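Guanylate kinase (Coxiella burnetii, PDB 3TR0) catalyses the ATP-dependent phosphorylation of GMP to GDP, a step probably needed for recycling GMP and, indirectly, cyclic GMP. Local coordinates at residues A[8-13]-A[97-102]; A[29-34]-A[179-184]; A[74-79]-A[105-110]; A[121-126]-A[156-161]. All coordinates share one frame; numbering follows the deposited sequence.

Contact 1: residues A[8-13]-A[97-102]; sequences NLFIIS and GRDVLL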
# COMPACT_ATOMS: atom_id res chain seq x y z
N ASN A 8 5.67 -7.06 -10.17
CA ASN A 8 6.42 -5.85 -9.91
C ASN A 8 7.74 -6.19 -9.23
O ASN A 8 7.94 -7.32 -8.77
CB ASN A 8 5.59 -4.92 -9.02
CG ASN A 8 6.01 -3.46 -9.13
OD1 ASN A 8 7.02 -3.13 -9.75
ND2 ASN A 8 5.23 -2.57 -8.54
N LEU A 9 8.64 -5.22 -9.17
CA LEU A 9 9.87 -5.35 -8.41
C LEU A 9 9.72 -4.65 -7.07
O LEU A 9 9.21 -3.54 -7.00
CB LEU A 9 11.04 -4.73 -9.18
CG LEU A 9 11.29 -5.27 -10.59
CD1 LEU A 9 12.46 -4.53 -11.23
CD2 LEU A 9 11.55 -6.77 -10.55
N PHE A 10 10.16 -5.31 -6.00
CA PHE A 10 10.11 -4.73 -4.68
C PHE A 10 11.52 -4.63 -4.14
O PHE A 10 12.14 -5.64 -3.81
CB PHE A 10 9.24 -5.58 -3.75
CG PHE A 10 7.79 -5.56 -4.12
CD1 PHE A 10 6.95 -4.58 -3.61
CD2 PHE A 10 7.26 -6.50 -4.99
CE1 PHE A 10 5.61 -4.56 -3.95
CE2 PHE A 10 5.93 -6.48 -5.33
CZ PHE A 10 5.10 -5.50 -4.81
N ILE A 11 12.03 -3.40 -4.07
CA ILE A 11 13.40 -3.14 -3.64
C ILE A 11 13.43 -3.04 -2.13
O ILE A 11 12.65 -2.30 -1.54
CB ILE A 11 13.93 -1.82 -4.24
CG1 ILE A 11 13.88 -1.87 -5.77
CG2 ILE A 11 15.35 -1.54 -3.76
CD1 ILE A 11 13.92 -0.51 -6.42
N ILE A 12 14.32 -3.80 -1.50
CA ILE A 12 14.50 -3.73 -0.06
C ILE A 12 15.92 -3.29 0.25
O ILE A 12 16.88 -3.98 -0.12
CB ILE A 12 14.30 -5.10 0.60
CG1 ILE A 12 13.06 -5.80 0.03
CG2 ILE A 12 14.18 -4.95 2.10
CD1 ILE A 12 11.77 -5.11 0.38
N SER A 13 16.07 -2.15 0.92
CA SER A 13 17.40 -1.64 1.27
C SER A 13 17.50 -1.37 2.76
O SER A 13 16.50 -1.06 3.41
CB SER A 13 17.73 -0.38 0.48
OG SER A 13 17.62 -0.59 -0.91
N GLY A 97 4.67 -14.12 -13.93
CA GLY A 97 3.67 -13.50 -13.08
C GLY A 97 4.06 -13.45 -11.62
O GLY A 97 3.22 -13.25 -10.75
N ARG A 98 5.35 -13.65 -11.34
CA ARG A 98 5.85 -13.62 -9.97
C ARG A 98 6.54 -12.29 -9.67
O ARG A 98 7.37 -11.83 -10.45
CB ARG A 98 6.87 -14.74 -9.74
CG ARG A 98 6.35 -16.15 -9.96
CD ARG A 98 7.42 -17.16 -9.58
NE ARG A 98 7.05 -18.52 -9.96
CZ ARG A 98 7.43 -19.11 -11.08
NH1 ARG A 98 8.19 -18.46 -11.95
NH2 ARG A 98 7.05 -20.36 -11.34
N ASP A 99 6.18 -11.68 -8.54
CA ASP A 99 6.88 -10.50 -8.08
C ASP A 99 8.29 -10.88 -7.67
O ASP A 99 8.56 -12.04 -7.35
CB ASP A 99 6.13 -9.87 -6.90
CG ASP A 99 4.73 -9.46 -7.26
OD1 ASP A 99 4.59 -8.55 -8.11
OD2 ASP A 99 3.77 -10.05 -6.73
N VAL A 100 9.20 -9.92 -7.71
CA VAL A 100 10.59 -10.20 -7.39
C VAL A 100 11.07 -9.26 -6.31
O VAL A 100 10.86 -8.05 -6.38
CB VAL A 100 11.50 -10.05 -8.61
CG1 VAL A 100 12.97 -10.17 -8.19
CG2 VAL A 100 11.15 -11.10 -9.66
N LEU A 101 11.73 -9.82 -5.30
CA LEU A 101 12.34 -9.04 -4.24
C LEU A 101 13.80 -8.80 -4.57
O LEU A 101 14.54 -9.73 -4.87
CB LEU A 101 12.22 -9.77 -2.91
CG LEU A 101 10.82 -9.75 -2.32
CD1 LEU A 101 10.62 -10.91 -1.37
CD2 LEU A 101 10.58 -8.43 -1.61
N LEU A 102 14.22 -7.53 -4.52
CA LEU A 102 15.61 -7.18 -4.76
C LEU A 102 16.23 -6.62 -3.48
O LEU A 102 15.89 -5.52 -3.05
CB LEU A 102 15.73 -6.16 -5.89
CG LEU A 102 15.16 -6.57 -7.26
CD1 LEU A 102 15.18 -5.40 -8.23
CD2 LEU A 102 15.94 -7.74 -7.82
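Phe10 and Leu102 anchor a textbook case of two parallel strands paired deep inside a nucleotide-binding domain. The backbone bonds come first. Phe10 gives its N to Val100 O and receives Leu102 N on its own O at 2.9 Å, so both of its peptide groups are spent on the strand 99-102. Val100 N to Asn8 O and Ile12 N to Leu102 O (2.8 Å) extend the pattern on either side, and the strand axes run only 18° from parallel.

One polar side chain joins in. Asp99 OD1 takes Asn8 N at 2.8 Å through its anti lone pair, where the backbone pairing begins; its other oxygen, OD2, is held by a salt bridge to Arg188. The same carboxylate meets the Phe10 ring at its edge, with Asp99 OD1 3.7 Å from Phe10 CE2 and the two planes 80° apart.

The remaining contacts are apolar and divide between the two faces of the sheet. Leu9 and Val100 lie side by side, pointing the same way, with Leu9 CD2 3.8 Å from Val100 CB, while Leu9 CD1 meets Leu102 CD1. On the other face Leu101 CD2 packs against Phe10 CB at 3.8 Å and against Ile12 CG1 at 4.0 Å. Helix 87-95 covers Leu9 and Val100; helix 20-30 covers Leu101 and Ile12. Two adjacent parallel strands with helices on both faces are the central pattern of the P-loop kinase fold, and strand 9-13 leads straight into the predicted ATP-binding loop that starts at Ala14.

Contact 2: residues A[29-34]-A[179-184]; sequences KALAEI and NLIHII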
# COMPACT_ATOMS: atom_id res chain seq x y z
N LYS A 29 8.27 -16.69 2.77
CA LYS A 29 7.62 -17.87 3.34
C LYS A 29 6.15 -17.59 3.62
O LYS A 29 5.33 -18.50 3.60
CB LYS A 29 8.33 -18.31 4.62
CG LYS A 29 9.31 -19.45 4.42
CD LYS A 29 10.13 -19.24 3.16
CE LYS A 29 10.90 -20.49 2.77
NZ LYS A 29 11.56 -20.34 1.45
N ALA A 30 5.83 -16.33 3.87
CA ALA A 30 4.47 -15.93 4.23
C ALA A 30 3.60 -15.62 3.01
O ALA A 30 2.38 -15.72 3.08
CB ALA A 30 4.51 -14.74 5.17
N LEU A 31 4.24 -15.24 1.91
CA LEU A 31 3.52 -14.85 0.70
C LEU A 31 3.75 -15.81 -0.45
O LEU A 31 4.80 -16.44 -0.55
CB LEU A 31 3.94 -13.45 0.26
CG LEU A 31 3.39 -12.24 1.02
CD1 LEU A 31 4.01 -10.97 0.48
CD2 LEU A 31 1.87 -12.20 0.92
N ALA A 32 2.76 -15.91 -1.33
CA ALA A 32 2.89 -16.70 -2.54
C ALA A 32 3.26 -15.80 -3.72
O ALA A 32 3.09 -14.58 -3.65
CB ALA A 32 1.60 -17.45 -2.83
N GLU A 33 3.78 -16.41 -4.78
CA GLU A 33 4.03 -15.72 -6.04
C GLU A 33 5.02 -14.56 -5.91
O GLU A 33 4.87 -13.53 -6.56
CB GLU A 33 2.72 -15.24 -6.67
CG GLU A 33 1.74 -16.37 -6.96
CD GLU A 33 0.45 -15.88 -7.57
OE1 GLU A 33 0.27 -16.05 -8.80
OE2 GLU A 33 -0.40 -15.34 -6.83
N ILE A 34 6.03 -14.75 -5.07
CA ILE A 34 7.09 -13.77 -4.93
C ILE A 34 8.40 -14.49 -4.62
O ILE A 34 8.44 -15.39 -3.78
CB ILE A 34 6.75 -12.71 -3.84
CG1 ILE A 34 7.79 -11.59 -3.81
CG2 ILE A 34 6.60 -13.36 -2.48
CD1 ILE A 34 7.35 -10.38 -3.00
N ASN A 179 4.42 -5.85 8.38
CA ASN A 179 4.39 -4.58 7.65
C ASN A 179 4.84 -4.73 6.21
O ASN A 179 4.27 -4.11 5.30
CB ASN A 179 5.20 -3.51 8.38
CG ASN A 179 4.48 -2.98 9.60
OD1 ASN A 179 3.25 -2.94 9.63
ND2 ASN A 179 5.24 -2.57 10.60
N LEU A 180 5.86 -5.55 5.99
CA LEU A 180 6.28 -5.86 4.63
C LEU A 180 5.13 -6.52 3.86
O LEU A 180 4.90 -6.24 2.69
CB LEU A 180 7.53 -6.75 4.65
CG LEU A 180 8.77 -6.10 5.26
CD1 LEU A 180 9.93 -7.09 5.41
CD2 LEU A 180 9.19 -4.90 4.42
N ILE A 181 4.39 -7.39 4.54
CA ILE A 181 3.25 -8.07 3.92
C ILE A 181 2.16 -7.07 3.53
O ILE A 181 1.59 -7.17 2.45
CB ILE A 181 2.67 -9.16 4.85
CG1 ILE A 181 3.68 -10.30 5.01
CG2 ILE A 181 1.35 -9.68 4.29
CD1 ILE A 181 3.27 -11.32 6.05
N HIS A 182 1.88 -6.10 4.40
CA HIS A 182 0.92 -5.05 4.06
C HIS A 182 1.33 -4.35 2.77
O HIS A 182 0.49 -4.09 1.91
CB HIS A 182 0.81 -4.00 5.18
CG HIS A 182 0.09 -4.48 6.40
ND1 HIS A 182 -1.03 -5.29 6.34
CD2 HIS A 182 0.32 -4.26 7.72
CE1 HIS A 182 -1.45 -5.55 7.57
NE2 HIS A 182 -0.65 -4.94 8.42
N ILE A 183 2.61 -4.02 2.65
CA ILE A 183 3.09 -3.21 1.54
C ILE A 183 2.96 -3.96 0.21
O ILE A 183 2.49 -3.40 -0.78
CB ILE A 183 4.54 -2.74 1.76
CG1 ILE A 183 4.58 -1.71 2.90
CG2 ILE A 183 5.12 -2.15 0.48
CD1 ILE A 183 5.96 -1.51 3.51
N ILE A 184 3.38 -5.22 0.19
CA ILE A 184 3.27 -6.02 -1.03
C ILE A 184 1.81 -6.34 -1.34
O ILE A 184 1.39 -6.29 -2.50
CB ILE A 184 4.10 -7.31 -0.93
CG1 ILE A 184 5.59 -6.97 -0.97
CG2 ILE A 184 3.74 -8.27 -2.07
CD1 ILE A 184 6.49 -8.09 -0.52
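Leu31 and Ile184 form the middle of a wholly apolar contact, an example of how the end of one helix and the chain just beyond it are sealed against the flank of another helix. Leu31 CD1 lies 3.7 Å from Ile184 CG2, the two side chains passing at a slant. CG2 of Ile184 stands anti to the backbone N, and CG1, beside that N (chi1 -70°), starts the branch whose end, CD1, reaches Ile34. There the two side chains meet tip to tip, Ile34 CD1 to Ile184 CD1 at 3.5 Å, tighter than usual van der Waals contact; since Ile184 has two conformers, this closeness is doubtful as a sign of strain. One turn earlier, Ile181 CD1 touches Ala30 CB at 3.7 Å, and its CG2 lies 4.2 Å from Leu31 CD2.

The next shell sets these groups in place. Spaced three apart on helix 173-187, Ile181 and Ile184 face the same way and also pack on Leu27 of helix 20-30. The latter helix ends at Ala30, and Leu31, first to leave helical geometry, turns the chain toward strand 34-36. Arg188 lies against Leu31 and Ile34 and gives a hydrogen bond from NH2 to Ala32 O. Farther out, Ile181 packs on His182 of the second subunit.

Here the helix that follows the predicted ATP-binding loop joins the helix after the last strand, 166-169, as neighbours on one face of the parallel sheet in this alpha/beta fold.

Contact 3: residues A[74-79]-A[105-110]; sequences EHATIY and DWQGAR. With 5GP (guanosine-5'-monophosphate), chain D.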
# COMPACT_ATOMS: atom_id res chain seq x y z
N GLU A 74 21.28 -4.39 -12.84
CA GLU A 74 21.70 -3.42 -11.86
C GLU A 74 23.01 -3.91 -11.27
O GLU A 74 23.18 -5.10 -11.04
CB GLU A 74 20.61 -3.34 -10.78
CG GLU A 74 20.98 -2.62 -9.52
CD GLU A 74 21.92 -3.40 -8.63
OE1 GLU A 74 21.67 -4.60 -8.36
OE2 GLU A 74 22.91 -2.79 -8.21
N HIS A 75 23.96 -3.00 -11.04
CA HIS A 75 25.20 -3.37 -10.36
C HIS A 75 25.83 -2.17 -9.65
O HIS A 75 25.66 -1.03 -10.06
CB HIS A 75 26.19 -4.02 -11.33
CG HIS A 75 26.86 -3.06 -12.25
ND1 HIS A 75 28.15 -2.61 -12.04
CD2 HIS A 75 26.43 -2.44 -13.38
CE1 HIS A 75 28.49 -1.77 -13.01
NE2 HIS A 75 27.46 -1.65 -13.83
N ALA A 76 26.57 -2.45 -8.58
CA ALA A 76 27.17 -1.39 -7.79
C ALA A 76 28.41 -1.89 -7.07
O ALA A 76 28.63 -3.10 -6.94
CB ALA A 76 26.17 -0.84 -6.77
N THR A 77 29.22 -0.94 -6.61
CA THR A 77 30.39 -1.26 -5.81
C THR A 77 30.13 -0.85 -4.37
O THR A 77 29.73 0.28 -4.10
CB THR A 77 31.63 -0.52 -6.32
OG1 THR A 77 31.91 -0.93 -7.66
CG2 THR A 77 32.83 -0.82 -5.44
N ILE A 78 30.37 -1.78 -3.45
CA ILE A 78 30.11 -1.55 -2.03
C ILE A 78 31.26 -2.10 -1.20
O ILE A 78 31.60 -3.28 -1.29
CB ILE A 78 28.80 -2.22 -1.59
CG1 ILE A 78 27.64 -1.72 -2.45
CG2 ILE A 78 28.53 -1.94 -0.12
CD1 ILE A 78 26.42 -2.58 -2.38
N TYR A 79 31.86 -1.24 -0.39
CA TYR A 79 33.04 -1.61 0.39
C TYR A 79 34.05 -2.35 -0.49
O TYR A 79 34.52 -3.43 -0.14
CB TYR A 79 32.63 -2.47 1.60
CG TYR A 79 33.80 -2.91 2.45
CD1 TYR A 79 34.49 -2.01 3.25
CD2 TYR A 79 34.22 -4.24 2.46
CE1 TYR A 79 35.57 -2.41 4.03
CE2 TYR A 79 35.29 -4.65 3.23
CZ TYR A 79 35.96 -3.73 4.01
OH TYR A 79 37.02 -4.15 4.78
N ASP A 105 21.47 -2.24 -2.53
CA ASP A 105 21.80 -1.01 -1.83
C ASP A 105 21.15 0.19 -2.50
O ASP A 105 20.41 0.04 -3.48
CB ASP A 105 23.31 -0.80 -1.70
CG ASP A 105 23.94 -0.20 -2.94
OD1 ASP A 105 23.48 -0.51 -4.05
OD2 ASP A 105 24.90 0.60 -2.80
N TRP A 106 21.42 1.39 -1.98
CA TRP A 106 20.77 2.59 -2.49
C TRP A 106 21.17 2.91 -3.93
O TRP A 106 20.37 3.47 -4.69
CB TRP A 106 21.02 3.80 -1.57
CG TRP A 106 22.45 4.26 -1.53
CD1 TRP A 106 23.39 3.94 -0.59
CD2 TRP A 106 23.10 5.15 -2.45
NE1 TRP A 106 24.59 4.56 -0.88
CE2 TRP A 106 24.43 5.31 -2.02
CE3 TRP A 106 22.68 5.81 -3.61
CZ2 TRP A 106 25.35 6.11 -2.70
CZ3 TRP A 106 23.59 6.60 -4.29
CH2 TRP A 106 24.91 6.74 -3.83
N GLN A 107 22.40 2.57 -4.30
CA GLN A 107 22.87 2.78 -5.66
C GLN A 107 22.10 1.91 -6.64
O GLN A 107 21.67 2.37 -7.69
CB GLN A 107 24.36 2.45 -5.78
CG GLN A 107 25.25 3.23 -4.84
CD GLN A 107 26.70 2.79 -4.92
OE1 GLN A 107 27.50 3.40 -5.61
NE2 GLN A 107 27.03 1.72 -4.20
N GLY A 108 21.93 0.64 -6.28
CA GLY A 108 21.16 -0.27 -7.11
C GLY A 108 19.71 0.17 -7.21
O GLY A 108 19.10 0.07 -8.28
N ALA A 109 19.17 0.66 -6.11
CA ALA A 109 17.79 1.14 -6.08
C ALA A 109 17.57 2.24 -7.12
O ALA A 109 16.59 2.20 -7.87
CB ALA A 109 17.42 1.65 -4.69
N ARG A 110 18.47 3.22 -7.16
CA ARG A 110 18.38 4.29 -8.14
C ARG A 110 18.33 3.75 -9.57
O ARG A 110 17.57 4.25 -10.40
CB ARG A 110 19.55 5.28 -7.99
CG ARG A 110 19.54 6.10 -6.71
CD ARG A 110 20.62 7.18 -6.74
NE ARG A 110 20.58 8.06 -5.58
CZ ARG A 110 21.31 9.17 -5.46
NH1 ARG A 110 22.14 9.52 -6.44
NH2 ARG A 110 21.21 9.93 -4.38
P 5GP D . 26.89 -8.36 2.25
O1P 5GP D . 26.20 -9.70 2.13
O2P 5GP D . 28.31 -8.24 1.75
O3P 5GP D . 26.81 -7.91 3.69
O5' 5GP D . 25.99 -7.24 1.58
C5' 5GP D . 26.50 -5.94 1.33
C4' 5GP D . 25.43 -5.03 0.80
O4' 5GP D . 25.46 -5.03 -0.64
C3' 5GP D . 24.00 -5.43 1.13
O3' 5GP D . 23.60 -5.05 2.43
C2' 5GP D . 23.19 -4.76 0.02
O2' 5GP D . 22.90 -3.42 0.37
C1' 5GP D . 24.18 -4.74 -1.15
N9 5GP D . 23.85 -5.74 -2.18
C8 5GP D . 23.76 -7.07 -2.09
N7 5GP D . 23.45 -7.56 -3.32
C5 5GP D . 23.34 -6.52 -4.17
C6 5GP D . 23.05 -6.38 -5.52
O6 5GP D . 22.80 -7.38 -6.24
N1 5GP D . 23.03 -5.15 -6.06
C2 5GP D . 23.29 -4.06 -5.33
N2 5GP D . 23.26 -2.82 -5.88
N3 5GP D . 23.57 -4.16 -4.02
C4 5GP D . 23.61 -5.38 -3.44
O HOH W 1 28.82 1.71 -7.64
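Asp105 CG sits between its own N and carbonyl carbon (chi1 82°), and Ile78 CG1 lies beside its backbone N (chi1 -56°); the two side chains reach toward each other tip to tip, Ile78 CD1 3.5 Å from Asp105 CG. Ile78 CD1 also touches the ribose of the bound GMP. From the strand's other end comes Glu74, its chain bent at chi2 (-74°), with CG 3.4 Å from Gly108 CA.

Both carboxylates meet the guanine. Glu74 OE1 accepts from 5GP N1 at 2.7 Å and OE2 from 5GP N2, in a bond whose modelled length is too short to be trusted; Asp105 OD1 takes the same amino group at 3.0 Å. Thr85 also holds Glu74 OE1.

Asp105 is the N-cap of helix 106-115. Its OD1 receives Gly108 N from above the carboxylate plane, and its OD2 receives Gln107 NE2 at 2.8 Å through the syn lone pair. The other N-H of that amide reaches across to Thr77 O at 3.1 Å, approaching from above the carbonyl plane. A water joins Thr77 N to Gln107 OE1, so both ends of the amide tie the strand to the helix.

Two acceptors on N2 and one on N1 read the edge by which guanine differs from adenine. The guanine N-H groups between the carboxylates would probably ease the repulsion of two like charges, consistent with selection of GMP as phosphate acceptor.

Contact 4: residues A[121-126]-A[156-161]; sequences SIFILP and EEMAHY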
# COMPACT_ATOMS: atom_id res chain seq x y z
N SER A 121 9.96 0.72 -3.42
CA SER A 121 11.15 0.54 -2.61
C SER A 121 10.84 0.72 -1.12
O SER A 121 10.06 1.60 -0.74
CB SER A 121 12.27 1.48 -3.07
OG SER A 121 11.89 2.84 -2.98
N ILE A 122 11.44 -0.14 -0.30
CA ILE A 122 11.22 -0.15 1.14
C ILE A 122 12.56 -0.07 1.85
O ILE A 122 13.48 -0.84 1.55
CB ILE A 122 10.55 -1.47 1.58
CG1 ILE A 122 9.27 -1.72 0.78
CG2 ILE A 122 10.30 -1.47 3.09
CD1 ILE A 122 8.73 -3.14 0.92
N PHE A 123 12.69 0.87 2.79
CA PHE A 123 13.92 0.99 3.57
C PHE A 123 13.70 0.46 4.98
O PHE A 123 12.78 0.88 5.68
CB PHE A 123 14.40 2.44 3.61
CG PHE A 123 15.86 2.58 3.94
CD1 PHE A 123 16.80 2.74 2.94
CD2 PHE A 123 16.29 2.54 5.26
CE1 PHE A 123 18.15 2.86 3.23
CE2 PHE A 123 17.64 2.66 5.56
CZ PHE A 123 18.56 2.82 4.54
N ILE A 124 14.55 -0.47 5.40
CA ILE A 124 14.45 -1.03 6.74
C ILE A 124 15.36 -0.27 7.70
O ILE A 124 16.57 -0.20 7.48
CB ILE A 124 14.84 -2.52 6.77
CG1 ILE A 124 14.07 -3.31 5.70
CG2 ILE A 124 14.60 -3.11 8.15
CD1 ILE A 124 12.58 -3.28 5.88
N LEU A 125 14.77 0.29 8.75
CA LEU A 125 15.52 1.04 9.75
C LEU A 125 15.74 0.21 11.00
O LEU A 125 14.85 -0.53 11.42
CB LEU A 125 14.75 2.31 10.14
CG LEU A 125 14.51 3.34 9.04
CD1 LEU A 125 13.45 4.35 9.47
CD2 LEU A 125 15.81 4.03 8.69
N PRO A 126 16.93 0.32 11.60
CA PRO A 126 17.16 -0.30 12.90
C PRO A 126 16.52 0.58 13.96
O PRO A 126 16.26 1.75 13.69
CB PRO A 126 18.69 -0.25 13.04
CG PRO A 126 19.08 0.98 12.29
CD PRO A 126 18.11 1.08 11.13
N GLU A 156 25.71 6.40 6.09
CA GLU A 156 25.65 6.97 4.75
C GLU A 156 24.55 6.30 3.94
O GLU A 156 23.88 6.94 3.13
CB GLU A 156 26.99 6.83 4.04
CG GLU A 156 28.14 7.53 4.74
CD GLU A 156 29.46 7.33 4.03
OE1 GLU A 156 29.50 6.54 3.06
OE2 GLU A 156 30.46 7.96 4.44
N GLU A 157 24.38 5.00 4.16
CA GLU A 157 23.28 4.27 3.54
C GLU A 157 21.96 4.85 4.05
O GLU A 157 21.03 5.07 3.28
CB GLU A 157 23.36 2.78 3.87
CG GLU A 157 22.27 1.92 3.21
CD GLU A 157 22.64 1.50 1.80
OE1 GLU A 157 23.77 1.78 1.37
OE2 GLU A 157 21.79 0.88 1.12
N MSE A 158 21.89 5.10 5.36
CA MSE A 158 20.64 5.57 5.96
C MSE A 158 20.27 6.99 5.55
O MSE A 158 19.09 7.34 5.53
CB MSE A 158 20.68 5.42 7.48
CG MSE A 158 20.17 4.07 7.96
SE MSE A 158 20.30 3.85 9.88
CE MSE A 158 22.24 4.03 10.07
N ALA A 159 21.26 7.80 5.22
CA ALA A 159 21.00 9.16 4.75
C ALA A 159 20.21 9.15 3.44
O ALA A 159 19.63 10.17 3.05
CB ALA A 159 22.29 9.93 4.58
N HIS A 160 20.19 8.01 2.77
CA HIS A 160 19.47 7.87 1.50
C HIS A 160 18.02 7.42 1.66
O HIS A 160 17.35 7.13 0.67
CB HIS A 160 20.20 6.91 0.56
CG HIS A 160 21.49 7.44 0.03
ND1 HIS A 160 21.57 8.25 -1.08
CD2 HIS A 160 22.76 7.29 0.47
CE1 HIS A 160 22.83 8.56 -1.31
NE2 HIS A 160 23.58 8.00 -0.38
N TYR A 161 17.53 7.36 2.90
CA TYR A 161 16.19 6.83 3.15
C TYR A 161 15.10 7.64 2.45
O TYR A 161 14.01 7.13 2.20
CB TYR A 161 15.90 6.77 4.65
CG TYR A 161 15.49 8.10 5.24
CD1 TYR A 161 16.44 8.96 5.77
CD2 TYR A 161 14.16 8.51 5.26
CE1 TYR A 161 16.08 10.18 6.31
CE2 TYR A 161 13.79 9.74 5.79
CZ TYR A 161 14.76 10.57 6.32
OH TYR A 161 14.42 11.79 6.86
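Phe123 and Met158 meet in the P-loop kinase fold where residues in the C-terminal part of helix 147-158, and the turn beyond, pack on core strand 120-125. The aromatic side chain can be followed outward. CB leaves the strand toward the helix, and CG stands anti to the backbone N (chi1 -159°). Around CG and CD1 the ring is overlain by Tyr161, whose CB sits 4.3 Å from the ring centroid and only 12° off its normal, a CH-pi contact over the face; Tyr161 CA lies 4.1 Å from Phe123 CD1. CE1 looks onto the carbonyl of Glu157, and CE2 meets Met158 CG at 3.8 Å, the two side chains crossing at about a right angle. At the tip, CZ reaches Glu157 O at 3.6 Å, Met158 CA at 3.7 Å and the CG of Glu157.

Phe164 stacks edge-to-face on the Phe123 ring, and Pro15 of the predicted ATP-binding loop touches it too. Tyr161 N bonds back to Met158 O in a type I turn from Met158 to Tyr161, which brings Tyr161 over the ring; its hydroxyl is hydrogen-bonded to Glu195 of the second subunit. Leu132 of helix 129-137 packs on both Pro126 and Met158.

Residue 158 is a selenomethionine. With SE anti to CB (chi2 177°), the side chain brings SE against the proline ring, 3.7 Å from Pro126 CD and 3.9 Å from Pro126 CG.

Overall arrangement
Contacts 1 and 4 are buried and share the parallel sheet, where strands 9-13 and 120-125 are neighbours; contacts 2 and 3 are partly buried, their centres about 24 Å apart on opposite sides of the chain's centre. Chemistry follows place. Backbone bonds dominate between strands in contact 1, purely apolar side chains join the end of helix 20-30 and the chain after it to helix 173-187 in contact 2, aromatic and selenium packing fills contact 4, and carboxylates and an amide serve the nucleotide in contact 3. Ile34 of contact 2 packs on Leu101 of contact 1, whereas Trp106 of contact 3 stacks on His160 of contact 4. Contacts 2 and 4 both reach the second subunit.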